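Local coordinates for probable TonB-dependent siderophore receptor PiuA (Acinetobacter baumannii, PDB 5FP1), which probably takes part in the first step of iron uptake by binding iron-chelating siderophores at the outer membrane, and may bind ferric enterobactin with micromolar affinity, at residues A[78-83]-A[499-504]; A[325-330]-A[358-363]; A[412-417]-A[446-451]; A[459-464]-A[506-511]. One frame throughout, in Å; residues are numbered along the deposited sequence.

Interaction 1: A[78-83]-A[499-504]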
loop_
_atom_site.group_PDB
_atom_site.type_symbol
_atom_site.label_atom_id
_atom_site.label_comp_id
_atom_site.label_asym_id
_atom_site.label_seq_id
_atom_site.Cartn_x
_atom_site.Cartn_y
_atom_site.Cartn_z
ATOM N N GLY A 78 14.806 -2.244 -11.135
ATOM C CA GLY A 78 14.471 -0.849 -11.342
ATOM C C GLY A 78 13.319 -0.319 -10.525
ATOM O O GLY A 78 12.808 0.764 -10.796
ATOM N N ASN A 79 12.869 -1.080 -9.521
ATOM C CA ASN A 79 11.860 -0.566 -8.613
ATOM C C ASN A 79 11.939 -1.199 -7.244
ATOM O O ASN A 79 12.213 -2.390 -7.146
ATOM C CB ASN A 79 10.473 -0.747 -9.198
ATOM C CG ASN A 79 10.039 -2.190 -9.245
ATOM O OD1 ASN A 79 10.589 -2.995 -9.991
ATOM N ND2 ASN A 79 8.988 -2.508 -8.487
ATOM N N PRO A 80 11.712 -0.403 -6.185
ATOM C CA PRO A 80 11.965 -0.890 -4.827
ATOM C C PRO A 80 10.975 -1.940 -4.378
ATOM O O PRO A 80 9.889 -2.098 -4.968
ATOM C CB PRO A 80 11.866 0.375 -3.969
ATOM C CG PRO A 80 10.954 1.276 -4.746
ATOM C CD PRO A 80 11.285 1.003 -6.191
ATOM N N ASN A 81 11.373 -2.675 -3.344
ATOM C CA ASN A 81 10.650 -3.863 -2.898
ATOM C C ASN A 81 9.783 -3.582 -1.666
ATOM O O ASN A 81 9.663 -4.438 -0.794
ATOM C CB ASN A 81 11.650 -4.959 -2.545
ATOM C CG ASN A 81 12.546 -4.570 -1.356
ATOM O OD1 ASN A 81 12.567 -3.411 -0.928
ATOM N ND2 ASN A 81 13.261 -5.556 -0.798
ATOM N N GLY A 82 9.198 -2.381 -1.574
ATOM C CA GLY A 82 8.382 -2.023 -0.409
ATOM C C GLY A 82 6.895 -2.299 -0.631
ATOM O O GLY A 82 6.528 -3.155 -1.446
ATOM N N ASP A 83 6.027 -1.601 0.099
ATOM C CA ASP A 83 4.594 -1.747 -0.138
ATOM C C ASP A 83 4.277 -1.313 -1.579
ATOM O O ASP A 83 4.633 -0.190 -1.983
ATOM C CB ASP A 83 3.769 -0.885 0.811
ATOM C CG ASP A 83 3.996 -1.208 2.276
ATOM O OD1 ASP A 83 4.283 -2.374 2.638
ATOM O OD2 ASP A 83 3.888 -0.258 3.078
ATOM N N ALA A 499 8.844 10.112 -8.109
ATOM C CA ALA A 499 9.745 11.089 -7.447
ATOM C C ALA A 499 11.138 10.535 -7.292
ATOM O O ALA A 499 11.893 10.938 -6.390
ATOM C CB ALA A 499 9.209 11.506 -6.087
ATOM N N GLY A 500 11.483 9.608 -8.178
ATOM C CA GLY A 500 12.842 9.124 -8.260
ATOM C C GLY A 500 12.963 7.617 -8.139
ATOM O O GLY A 500 13.712 6.984 -8.883
ATOM N N TRP A 501 12.263 7.019 -7.189
ATOM C CA TRP A 501 12.436 5.575 -6.981
ATOM C C TRP A 501 11.119 5.002 -6.466
ATOM O O TRP A 501 10.631 5.366 -5.400
ATOM C CB TRP A 501 13.594 5.322 -6.017
ATOM C CG TRP A 501 14.179 3.933 -6.141
ATOM C CD1 TRP A 501 14.197 2.955 -5.185
ATOM C CD2 TRP A 501 14.764 3.366 -7.309
ATOM N NE1 TRP A 501 14.766 1.802 -5.695
ATOM C CE2 TRP A 501 15.117 2.030 -6.999
ATOM C CE3 TRP A 501 15.016 3.853 -8.602
ATOM C CZ2 TRP A 501 15.744 1.205 -7.912
ATOM C CZ3 TRP A 501 15.655 3.019 -9.510
ATOM C CH2 TRP A 501 16.002 1.721 -9.163
ATOM N N GLY A 502 10.523 4.144 -7.268
ATOM C CA GLY A 502 9.207 3.619 -6.991
ATOM C C GLY A 502 8.753 2.852 -8.218
ATOM O O GLY A 502 9.561 2.245 -8.929
ATOM N N ASP A 503 7.464 2.917 -8.479
ATOM C CA ASP A 503 6.854 2.131 -9.547
ATOM C C ASP A 503 7.586 2.447 -10.854
ATOM O O ASP A 503 7.620 3.605 -11.270
ATOM C CB ASP A 503 5.362 2.479 -9.632
ATOM C CG ASP A 503 4.595 1.540 -10.608
ATOM O OD1 ASP A 503 5.127 1.302 -11.690
ATOM O OD2 ASP A 503 3.535 0.997 -10.240
ATOM N N ASN A 504 8.199 1.445 -11.481
ATOM C CA ASN A 504 9.018 1.685 -12.657
ATOM C C ASN A 504 8.211 2.148 -13.879
ATOM O O ASN A 504 8.787 2.731 -14.798
ATOM C CB ASN A 504 9.866 0.452 -13.015
ATOM C CG ASN A 504 9.051 -0.824 -13.046
ATOM O OD1 ASN A 504 8.532 -1.287 -12.022
ATOM N ND2 ASN A 504 8.924 -1.401 -14.233
HETATM O O HOH W 1 11.991 3.346 -9.753
#

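Interaction 2: A[325-330]-A[358-363]. With C8E ((hydroxyethyloxy)tri(ethyloxy)octane), chain D; C8E ((hydroxyethyloxy)tri(ethyloxy)octane), chain J; C8E ((hydroxyethyloxy)tri(ethyloxy)octane), chain G.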
loop_
_atom_site.group_PDB
_atom_site.type_symbol
_atom_site.label_atom_id
_atom_site.label_comp_id
_atom_site.label_asym_id
_atom_site.label_seq_id
_atom_site.Cartn_x
_atom_site.Cartn_y
_atom_site.Cartn_z
ATOM N N THR A 325 18.455 5.121 -1.128
ATOM C CA THR A 325 17.702 6.337 -1.344
ATOM C C THR A 325 17.640 7.164 -0.072
ATOM O O THR A 325 17.546 6.621 1.050
ATOM C CB THR A 325 16.267 6.091 -1.860
ATOM O OG1 THR A 325 15.500 5.291 -0.926
ATOM C CG2 THR A 325 16.313 5.406 -3.229
ATOM N N ASP A 326 17.570 8.471 -0.276
ATOM C CA ASP A 326 17.436 9.416 0.839
ATOM C C ASP A 326 16.549 10.544 0.369
ATOM O O ASP A 326 16.904 11.296 -0.542
ATOM C CB ASP A 326 18.804 9.941 1.258
ATOM C CG ASP A 326 18.745 10.825 2.510
ATOM O OD1 ASP A 326 17.699 11.397 2.820
ATOM O OD2 ASP A 326 19.778 10.973 3.167
ATOM N N SER A 327 15.367 10.613 0.950
ATOM C CA SER A 327 14.362 11.557 0.522
ATOM C C SER A 327 13.913 12.479 1.658
ATOM O O SER A 327 13.731 12.037 2.786
ATOM C CB SER A 327 13.156 10.800 -0.020
ATOM O OG SER A 327 12.084 11.693 -0.301
ATOM N N GLU A 328 13.664 13.740 1.324
ATOM C CA GLU A 328 13.039 14.696 2.241
ATOM C C GLU A 328 11.870 15.369 1.560
ATOM O O GLU A 328 11.973 15.784 0.394
ATOM C CB GLU A 328 14.060 15.773 2.693
ATOM C CG GLU A 328 15.214 15.131 3.428
ATOM C CD GLU A 328 16.192 16.132 4.067
ATOM O OE1 GLU A 328 16.022 17.363 3.919
ATOM O OE2 GLU A 328 17.144 15.654 4.712
ATOM N N THR A 329 10.767 15.479 2.281
ATOM C CA THR A 329 9.557 16.073 1.704
ATOM C C THR A 329 8.954 17.083 2.673
ATOM O O THR A 329 8.896 16.838 3.871
ATOM C CB THR A 329 8.478 14.992 1.423
ATOM O OG1 THR A 329 9.053 13.912 0.664
ATOM C CG2 THR A 329 7.316 15.599 0.675
ATOM N N PHE A 330 8.510 18.213 2.149
ATOM C CA PHE A 330 7.703 19.161 2.916
ATOM C C PHE A 330 6.369 19.326 2.222
ATOM O O PHE A 330 6.321 19.538 1.003
ATOM C CB PHE A 330 8.367 20.544 2.983
ATOM C CG PHE A 330 7.464 21.610 3.591
ATOM C CD1 PHE A 330 7.143 21.580 4.932
ATOM C CD2 PHE A 330 6.913 22.595 2.801
ATOM C CE1 PHE A 330 6.295 22.533 5.490
ATOM C CE2 PHE A 330 6.063 23.544 3.346
ATOM C CZ PHE A 330 5.738 23.494 4.685
ATOM N N GLN A 358 9.607 17.716 -2.781
ATOM C CA GLN A 358 10.333 16.516 -2.389
ATOM C C GLN A 358 11.656 16.481 -3.119
ATOM O O GLN A 358 11.710 16.718 -4.317
ATOM C CB GLN A 358 9.534 15.276 -2.758
ATOM C CG GLN A 358 10.178 13.999 -2.278
ATOM C CD GLN A 358 9.394 12.734 -2.649
ATOM O OE1 GLN A 358 8.305 12.768 -3.268
ATOM N NE2 GLN A 358 9.971 11.608 -2.296
ATOM N N LYS A 359 12.715 16.125 -2.398
ATOM C CA LYS A 359 14.035 15.949 -2.986
ATOM C C LYS A 359 14.608 14.610 -2.557
ATOM O O LYS A 359 14.605 14.256 -1.370
ATOM C CB LYS A 359 15.005 17.062 -2.564
ATOM C CG LYS A 359 14.553 18.455 -2.992
ATOM C CD LYS A 359 15.658 19.516 -2.898
ATOM C CE LYS A 359 16.699 19.396 -4.021
ATOM N NZ LYS A 359 16.316 20.076 -5.307
ATOM N N THR A 360 15.128 13.886 -3.533
ATOM C CA THR A 360 15.608 12.495 -3.332
ATOM C C THR A 360 16.952 12.333 -3.982
ATOM O O THR A 360 17.131 12.746 -5.136
ATOM C CB THR A 360 14.633 11.463 -3.979
ATOM O OG1 THR A 360 13.359 11.565 -3.345
ATOM C CG2 THR A 360 15.128 10.006 -3.810
ATOM N N ASP A 361 17.895 11.748 -3.237
ATOM C CA ASP A 361 19.139 11.230 -3.784
ATOM C C ASP A 361 19.027 9.715 -3.952
ATOM O O ASP A 361 18.528 9.025 -3.062
ATOM C CB ASP A 361 20.308 11.525 -2.829
ATOM C CG ASP A 361 20.705 13.008 -2.812
ATOM O OD1 ASP A 361 20.459 13.703 -3.801
ATOM O OD2 ASP A 361 21.309 13.459 -1.821
ATOM N N LYS A 362 19.498 9.188 -5.077
ATOM C CA LYS A 362 19.452 7.748 -5.303
ATOM C C LYS A 362 20.771 7.210 -5.802
ATOM O O LYS A 362 21.382 7.765 -6.740
ATOM C CB LYS A 362 18.342 7.384 -6.311
ATOM C CG LYS A 362 18.114 5.877 -6.496
ATOM C CD LYS A 362 18.938 5.234 -7.605
ATOM C CE LYS A 362 18.697 3.727 -7.702
ATOM N NZ LYS A 362 19.520 3.020 -8.720
ATOM N N GLY A 363 21.174 6.081 -5.213
ATOM C CA GLY A 363 22.333 5.320 -5.676
ATOM C C GLY A 363 22.028 3.831 -5.592
ATOM O O GLY A 363 20.866 3.402 -5.331
HETATM C C1 C8E D . 21.524 8.484 -0.600
HETATM C C2 C8E D . 21.956 7.991 -1.965
HETATM C C3 C8E D . 23.478 8.030 -2.035
HETATM C C4 C8E D . 24.044 6.738 -2.587
HETATM C C5 C8E D . 25.400 6.942 -3.246
HETATM C C6 C8E D . 26.430 7.557 -2.315
HETATM C C7 C8E D . 27.751 7.676 -3.053
HETATM C C8 C8E D . 28.933 7.256 -2.195
HETATM O O9 C8E D . 30.118 7.390 -2.985
HETATM C C1 C8E J . 13.374 19.821 -0.084
HETATM C C2 C8E J . 12.144 19.538 0.748
HETATM C C3 C8E J . 12.477 19.493 2.239
HETATM C C4 C8E J . 12.315 20.863 2.890
HETATM C C5 C8E J . 12.723 20.862 4.359
HETATM C C6 C8E J . 11.938 19.821 5.139
HETATM C C7 C8E J . 12.628 18.455 5.125
HETATM C C8 C8E J . 12.165 17.598 6.295
HETATM O O9 C8E J . 13.311 16.991 6.890
HETATM C C10 C8E J . 13.008 15.949 7.830
HETATM C C11 C8E J . 11.848 16.300 8.762
HETATM O O12 C8E J . 11.769 15.372 9.856
HETATM C C1 C8E G . 23.078 10.796 -5.718
HETATM C C2 C8E G . 23.246 12.258 -6.122
HETATM C C3 C8E G . 23.462 12.388 -7.621
HETATM C C4 C8E G . 23.702 13.820 -8.083
HETATM C C5 C8E G . 23.049 14.100 -9.436
HETATM C C6 C8E G . 23.811 15.178 -10.223
HETATM C C7 C8E G . 23.471 16.606 -9.810
HETATM C C8 C8E G . 24.109 17.598 -10.784
HETATM O O9 C8E G . 23.159 18.575 -11.210
HETATM O O HOH W 2 17.266 14.510 -0.304
#

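Interaction 3: A[412-417]-A[446-451]. With C8E ((hydroxyethyloxy)tri(ethyloxy)octane), chain G.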
loop_
_atom_site.group_PDB
_atom_site.type_symbol
_atom_site.label_atom_id
_atom_site.label_comp_id
_atom_site.label_asym_id
_atom_site.label_seq_id
_atom_site.Cartn_x
_atom_site.Cartn_y
_atom_site.Cartn_z
ATOM N N PHE A 412 21.500 9.332 -9.441
ATOM C CA PHE A 412 20.768 10.554 -9.801
ATOM C C PHE A 412 20.166 11.219 -8.598
ATOM O O PHE A 412 20.144 10.652 -7.503
ATOM C CB PHE A 412 19.650 10.288 -10.829
ATOM C CG PHE A 412 18.604 9.287 -10.381
ATOM C CD1 PHE A 412 17.583 9.652 -9.539
ATOM C CD2 PHE A 412 18.641 7.976 -10.850
ATOM C CE1 PHE A 412 16.615 8.724 -9.125
ATOM C CE2 PHE A 412 17.679 7.050 -10.465
ATOM C CZ PHE A 412 16.663 7.419 -9.605
ATOM N N ASP A 413 19.655 12.428 -8.805
ATOM C CA ASP A 413 18.766 13.036 -7.815
ATOM C C ASP A 413 17.486 13.461 -8.493
ATOM O O ASP A 413 17.437 13.567 -9.708
ATOM C CB ASP A 413 19.389 14.197 -7.034
ATOM C CG ASP A 413 19.725 15.416 -7.915
ATOM O OD1 ASP A 413 19.005 15.724 -8.873
ATOM O OD2 ASP A 413 20.709 16.076 -7.593
ATOM N N ALA A 414 16.461 13.719 -7.690
ATOM C CA ALA A 414 15.129 14.038 -8.217
ATOM C C ALA A 414 14.417 15.027 -7.333
ATOM O O ALA A 414 14.436 14.898 -6.136
ATOM C CB ALA A 414 14.285 12.780 -8.339
ATOM N N THR A 415 13.723 15.970 -7.956
ATOM C CA THR A 415 12.955 16.976 -7.251
ATOM C C THR A 415 11.561 17.063 -7.836
ATOM O O THR A 415 11.391 17.222 -9.048
ATOM C CB THR A 415 13.646 18.339 -7.363
ATOM O OG1 THR A 415 14.951 18.226 -6.792
ATOM C CG2 THR A 415 12.869 19.423 -6.610
ATOM N N VAL A 416 10.560 16.906 -6.982
ATOM C CA VAL A 416 9.154 17.031 -7.411
ATOM C C VAL A 416 8.530 18.158 -6.603
ATOM O O VAL A 416 8.581 18.184 -5.360
ATOM C CB VAL A 416 8.367 15.728 -7.200
ATOM C CG1 VAL A 416 6.898 15.914 -7.541
ATOM C CG2 VAL A 416 8.968 14.604 -8.046
ATOM N N GLU A 417 7.937 19.088 -7.321
ATOM C CA GLU A 417 7.279 20.221 -6.708
ATOM C C GLU A 417 5.850 20.276 -7.243
ATOM O O GLU A 417 5.617 20.188 -8.459
ATOM C CB GLU A 417 8.044 21.501 -7.043
ATOM C CG GLU A 417 7.538 22.725 -6.278
ATOM C CD GLU A 417 8.495 23.918 -6.410
ATOM O OE1 GLU A 417 9.152 24.021 -7.448
ATOM O OE2 GLU A 417 8.587 24.725 -5.477
ATOM N N ALA A 446 8.541 17.599 -12.208
ATOM C CA ALA A 446 9.511 16.594 -11.785
ATOM C C ALA A 446 10.783 16.822 -12.561
ATOM O O ALA A 446 10.761 16.939 -13.790
ATOM C CB ALA A 446 8.989 15.195 -12.018
ATOM N N GLU A 447 11.890 16.918 -11.841
ATOM C CA GLU A 447 13.194 17.083 -12.473
ATOM C C GLU A 447 14.171 16.077 -11.924
ATOM O O GLU A 447 14.333 15.968 -10.709
ATOM C CB GLU A 447 13.722 18.492 -12.197
ATOM C CG GLU A 447 15.090 18.745 -12.818
ATOM C CD GLU A 447 15.477 20.218 -12.754
ATOM O OE1 GLU A 447 15.535 20.772 -11.653
ATOM O OE2 GLU A 447 15.691 20.824 -13.811
ATOM N N GLN A 448 14.867 15.377 -12.809
ATOM C CA GLN A 448 15.806 14.379 -12.395
ATOM C C GLN A 448 17.130 14.597 -13.086
ATOM O O GLN A 448 17.173 14.673 -14.299
ATOM C CB GLN A 448 15.266 12.982 -12.696
ATOM C CG GLN A 448 14.503 12.453 -11.525
ATOM C CD GLN A 448 14.039 11.014 -11.634
ATOM O OE1 GLN A 448 12.910 10.757 -11.316
ATOM N NE2 GLN A 448 14.906 10.101 -12.005
ATOM N N ASN A 449 18.192 14.711 -12.293
ATOM C CA ASN A 449 19.560 14.895 -12.795
ATOM C C ASN A 449 20.337 13.575 -12.761
ATOM O O ASN A 449 20.637 13.054 -11.679
ATOM C CB ASN A 449 20.275 15.947 -11.941
ATOM C CG ASN A 449 19.564 17.294 -11.973
ATOM O OD1 ASN A 449 19.363 17.869 -13.040
ATOM N ND2 ASN A 449 19.148 17.777 -10.816
ATOM N N PHE A 450 20.641 13.023 -13.935
ATOM C CA PHE A 450 21.304 11.740 -14.034
ATOM C C PHE A 450 22.806 11.916 -14.230
ATOM O O PHE A 450 23.230 12.642 -15.142
ATOM C CB PHE A 450 20.778 10.963 -15.220
ATOM C CG PHE A 450 19.325 10.603 -15.118
ATOM C CD1 PHE A 450 18.932 9.446 -14.448
ATOM C CD2 PHE A 450 18.355 11.421 -15.656
ATOM C CE1 PHE A 450 17.581 9.107 -14.343
ATOM C CE2 PHE A 450 17.007 11.103 -15.553
ATOM C CZ PHE A 450 16.617 9.936 -14.901
ATOM N N LEU A 451 23.597 11.245 -13.404
ATOM C CA LEU A 451 25.053 11.191 -13.611
ATOM C C LEU A 451 25.369 10.390 -14.848
ATOM O O LEU A 451 24.569 9.540 -15.279
ATOM C CB LEU A 451 25.754 10.571 -12.402
ATOM C CG LEU A 451 25.593 11.325 -11.077
ATOM C CD1 LEU A 451 26.180 10.498 -9.941
ATOM C CD2 LEU A 451 26.226 12.724 -11.100
HETATM C C1 C8E G . 23.078 10.796 -5.718
HETATM C C2 C8E G . 23.246 12.258 -6.122
HETATM C C3 C8E G . 23.462 12.388 -7.621
HETATM C C4 C8E G . 23.702 13.820 -8.083
HETATM C C5 C8E G . 23.049 14.100 -9.436
HETATM C C6 C8E G . 23.811 15.178 -10.223
HETATM C C7 C8E G . 23.471 16.606 -9.810
HETATM C C8 C8E G . 24.109 17.598 -10.784
HETATM O O9 C8E G . 23.159 18.575 -11.210
HETATM O O HOH W 3 16.526 17.218 -8.885
#

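Interaction 4: A[459-464]-A[506-511]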
loop_
_atom_site.group_PDB
_atom_site.type_symbol
_atom_site.label_atom_id
_atom_site.label_comp_id
_atom_site.label_asym_id
_atom_site.label_seq_id
_atom_site.Cartn_x
_atom_site.Cartn_y
_atom_site.Cartn_z
ATOM N N TYR A 459 22.645 13.884 -17.978
ATOM C CA TYR A 459 21.575 14.676 -18.523
ATOM C C TYR A 459 20.519 14.942 -17.466
ATOM O O TYR A 459 20.522 14.304 -16.408
ATOM C CB TYR A 459 20.977 13.981 -19.751
ATOM C CG TYR A 459 19.965 12.893 -19.452
ATOM C CD1 TYR A 459 20.377 11.623 -19.078
ATOM C CD2 TYR A 459 18.609 13.123 -19.603
ATOM C CE1 TYR A 459 19.459 10.615 -18.806
ATOM C CE2 TYR A 459 17.687 12.134 -19.344
ATOM C CZ TYR A 459 18.115 10.878 -18.959
ATOM O OH TYR A 459 17.189 9.891 -18.738
ATOM N N THR A 460 19.674 15.937 -17.725
ATOM C CA THR A 460 18.568 16.277 -16.873
ATOM C C THR A 460 17.258 16.041 -17.621
ATOM O O THR A 460 17.069 16.508 -18.758
ATOM C CB THR A 460 18.668 17.747 -16.409
ATOM O OG1 THR A 460 19.825 17.916 -15.560
ATOM C CG2 THR A 460 17.403 18.193 -15.686
ATOM N N ALA A 461 16.337 15.317 -16.983
ATOM C CA ALA A 461 14.985 15.155 -17.511
ATOM C C ALA A 461 14.031 15.982 -16.685
ATOM O O ALA A 461 14.124 16.018 -15.443
ATOM C CB ALA A 461 14.576 13.682 -17.485
ATOM N N LYS A 462 13.099 16.656 -17.335
ATOM C CA LYS A 462 12.148 17.468 -16.590
ATOM C C LYS A 462 10.755 17.373 -17.208
ATOM O O LYS A 462 10.590 17.484 -18.416
ATOM C CB LYS A 462 12.601 18.930 -16.551
ATOM C CG LYS A 462 11.657 19.811 -15.758
ATOM C CD LYS A 462 12.317 21.100 -15.307
ATOM C CE LYS A 462 12.543 22.044 -16.459
ATOM N NZ LYS A 462 12.879 23.405 -15.937
ATOM N N ASN A 463 9.756 17.180 -16.376
ATOM C CA ASN A 463 8.361 17.235 -16.827
ATOM C C ASN A 463 7.665 18.354 -16.098
ATOM O O ASN A 463 7.838 18.530 -14.891
ATOM C CB ASN A 463 7.665 15.931 -16.496
ATOM C CG ASN A 463 6.212 15.930 -16.917
ATOM O OD1 ASN A 463 5.330 16.242 -16.125
ATOM N ND2 ASN A 463 5.969 15.658 -18.185
ATOM N N ASN A 464 6.871 19.100 -16.832
ATOM C CA ASN A 464 5.933 20.047 -16.264
ATOM C C ASN A 464 4.568 19.666 -16.805
ATOM O O ASN A 464 4.394 19.537 -18.016
ATOM C CB ASN A 464 6.250 21.479 -16.705
ATOM C CG ASN A 464 7.470 22.032 -16.000
ATOM O OD1 ASN A 464 7.390 22.536 -14.879
ATOM N ND2 ASN A 464 8.603 21.883 -16.625
ATOM N N GLU A 506 6.461 4.622 -13.837
ATOM C CA GLU A 506 6.391 6.078 -13.676
ATOM C C GLU A 506 7.747 6.802 -13.854
ATOM O O GLU A 506 7.849 8.020 -13.747
ATOM C CB GLU A 506 5.793 6.415 -12.302
ATOM C CG GLU A 506 4.389 5.835 -12.095
ATOM C CD GLU A 506 3.934 5.870 -10.652
ATOM O OE1 GLU A 506 4.629 6.494 -9.806
ATOM O OE2 GLU A 506 2.866 5.281 -10.353
ATOM N N THR A 507 8.777 6.042 -14.121
ATOM C CA THR A 507 10.142 6.546 -14.139
ATOM C C THR A 507 10.331 7.451 -15.369
ATOM O O THR A 507 9.947 7.106 -16.489
ATOM C CB THR A 507 11.133 5.355 -14.109
ATOM O OG1 THR A 507 11.251 4.900 -12.750
ATOM C CG2 THR A 507 12.531 5.747 -14.613
ATOM N N ILE A 508 10.862 8.634 -15.119
ATOM C CA ILE A 508 11.103 9.625 -16.148
ATOM C C ILE A 508 12.463 9.361 -16.803
ATOM O O ILE A 508 13.430 8.875 -16.158
ATOM C CB ILE A 508 11.048 11.063 -15.558
ATOM C CG1 ILE A 508 11.044 12.120 -16.678
ATOM C CG2 ILE A 508 12.211 11.299 -14.597
ATOM C CD1 ILE A 508 10.746 13.532 -16.213
ATOM N N ASN A 509 12.525 9.649 -18.097
ATOM C CA ASN A 509 13.769 9.561 -18.841
ATOM C C ASN A 509 13.773 10.587 -19.985
ATOM O O ASN A 509 12.843 11.376 -20.132
ATOM C CB ASN A 509 14.034 8.131 -19.316
ATOM C CG ASN A 509 12.982 7.613 -20.283
ATOM O OD1 ASN A 509 12.571 8.297 -21.182
ATOM N ND2 ASN A 509 12.540 6.371 -20.075
ATOM N N ALA A 510 14.841 10.598 -20.764
ATOM C CA ALA A 510 14.990 11.612 -21.826
ATOM C C ALA A 510 13.816 11.561 -22.776
ATOM O O ALA A 510 13.417 12.578 -23.303
ATOM C CB ALA A 510 16.275 11.365 -22.598
ATOM N N ASN A 511 13.303 10.358 -23.030
ATOM C CA ASN A 511 12.342 10.161 -24.101
ATOM C C ASN A 511 10.862 10.294 -23.706
ATOM O O ASN A 511 10.027 10.454 -24.578
ATOM C CB ASN A 511 12.602 8.800 -24.732
ATOM C CG ASN A 511 14.050 8.657 -25.148
ATOM O OD1 ASN A 511 14.747 7.745 -24.722
ATOM N ND2 ASN A 511 14.531 9.625 -25.925
#

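Interaction 1: A[78-83]-A[499-504]
Pro-80 lies over a face of the Trp-501 indole: its CD sits 3.8 Å from the centroid of the five-membered ring, 21° off the normal, in a CH-pi contact. The six-membered part of the same ring reaches Gly-78, where Trp-501 CH2 lies 3.6 Å from Gly-78 C. Beside the ring, Pro-80 CD also presses on Gly-502 CA at 3.4 Å, tighter than usual for two carbons. Asn-79 CB meets Gly-502 O at 3.1 Å, and Asn-504 CB comes to 3.7 Å from Gly-78 O. One water joins the two backbones, donating to Gly-78 O (2.9 Å) and accepting from Gly-502 N (3.0 Å); it lies over the indole face that Pro-80 touches. Trp-501 NE1 is held by Tyr-299 OH, Lys-362 makes a cation-pi contact with the ring, and Asn-79 ND2 is tied to Ala-74 O. The contact joins a plug loop between strands 71-72 and 85-87 to the barrel loop between strands 482-493 and 518-531. Trp-501 packs on Ala-323 and Thr-325 of strand 315-341 and on Phe-412 of strand 405-428, while Pro-80 touches Tyr-299 of strand 284-304.

Interaction 2: A[325-330]-A[358-363]
Lys-359 O is gripped twice: Glu-328 N donates to it at 2.9 Å, nearly along the C=O axis, and a water donates at 2.9 Å. That water also gives a hydrogen bond to Asp-326 O (3.2 Å), which already accepts from Asp-361 N. The hydrogen-bonded pairs Asp-326/Asp-361 and Glu-328/Lys-359 thus zip the antiparallel strands together. On the face carrying Ser-327, Gln-358 runs extended from a CG anti to the backbone N (chi1 -175°). Its NE2 donates to Ser-327 OG at 2.9 Å and 159°, with the oxygen close to the amide plane, while CG lies 3.2 Å from Thr-329 OG1. Ser-327 and Gln-358 also touch Thr-105 of the plug. On the face of Asp-326 and Lys-359, detergent tails settle: Lys-359 CG is 3.4 Å from C1 of C8E chain J. Lys-294 forms salt bridges with both Asp-326 and Glu-328, probably offsetting their negative charge; Asp-361 OD2 is 5.8 Å from Asp-326 OD2. The barrel wall is thus polar toward the plug and, on its detergent-lined face, lays charged groups beside alkyl chains.

Interaction 3: A[412-417]-A[446-451]
Phe-412 and Phe-450 point the same way from a non-hydrogen-bonded pair; the side chains lie side by side and the ring planes are oblique, at 59°, with centroids 5.4 Å apart. Gln-448 adds a polar group to this apolar patch: its NE2 stands over one face of the Phe-412 ring, toward the rim, 3.6 Å from Phe-412 CE1. The Phe-412 ring also packs on Trp-501 of the loop inside the barrel, and Phe-450 stacks on Tyr-459.

Among the hydrogen bonds, Asp-413 and Asn-449 are tied by backbone and side chain alike. Asn-449 ND2 donates to the syn lone pair of Asp-413 OD1 at 2.8 Å, with amide and carboxylate planes 81° apart. Asp-413 CG lies between the backbone N and the carbonyl carbon (chi1 65°), and from there the carboxylate end comes nearer the other strand. Asn-449 OD1 is held by Thr-460 of the next strand.

A water draws three groups together: it donates to Asp-413 OD1 at 2.9 Å and to Glu-447 O at 3.1 Å, and accepts from Thr-415 OG1 at 2.8 Å. Glu-447 O also takes the Thr-415 N-H. Thr-415 OG1 in turn receives Lys-359 NZ.

Detergent also touches the pair: Asp-413 OD2 lies 3.6 Å from C5 of C8E chain G, and Leu-451 CD2 is 3.6 Å from its C6. Antiparallel hairpins of this kind, here strands 405-428 and 433-450, build the transmembrane barrel of TonB-dependent receptors.

Interaction 4: A[459-464]-A[506-511]
Strand 459-464 is met by the irregular chain of 506-511, whose touching part runs 125° away from the strand direction; the nearest CA atoms are Ala-461 and Ala-510, 5.6 Å apart. Tyr-459, Ala-461 and Asn-463, alternate residues of the strand, all direct CB toward the loop. The outer end of the Tyr-459 side chain does the touching, through OH and ring atom CE2: Tyr-459 OH comes to 3.4 Å from Asn-509 CA, and Tyr-459 CE2 packs against Ala-510 CB at 3.6 Å. Asn-509 C lies at the edge of the ring, near its plane.

Ile-508 reaches the next two strand residues that face the loop, Ala-461 and Asn-463. Its CG1, anti to the backbone N (chi1 -170°), meets Ala-461 CB at 3.9 Å, and CD1 extends to 3.8 Å from Asn-463 N and 3.9 Å from Asn-463 CB. Gln-448 of strand 433-450 also touches this isoleucine. Beyond it the loop is shaped by an Asx turn, in which Asn-509 OD1 accepts from Asn-511 N at 2.9 Å with a bent angle of 133°.

Polar ties come from just beyond: Gln-513 takes the Lys-462 N-H through its OE1 and the Asn-463 amide through its backbone oxygen, and Asn-463 OD1 pairs with Ser-465. Mostly carbon contacts thus make the interface, while amides beside it tie the loop to the end of a barrel strand.

Along the chain, interactions 2, 3 and 4 follow in series; the segments of interaction 1 enclose 2 and 3 and alternate with those of 4. Its centre is about 13 to 16 Å from theirs. Interactions 2 and 3, centres about 9 Å apart, share the pairing of strands 346-368 and 405-428; interactions 3 and 4, about 8 Å apart, meet where strand 433-450 adjoins 459-476. Their strands trace a continuous stretch of barrel wall, with 506-511 packed against it. The loop supplying 499-504 and 506-511 crosses the inner face of these strands, touching Lys-362, Phe-412, Gln-448 and Phe-450. It thereby links plug to wall, consistent with the plugged barrel of siderophore receptors.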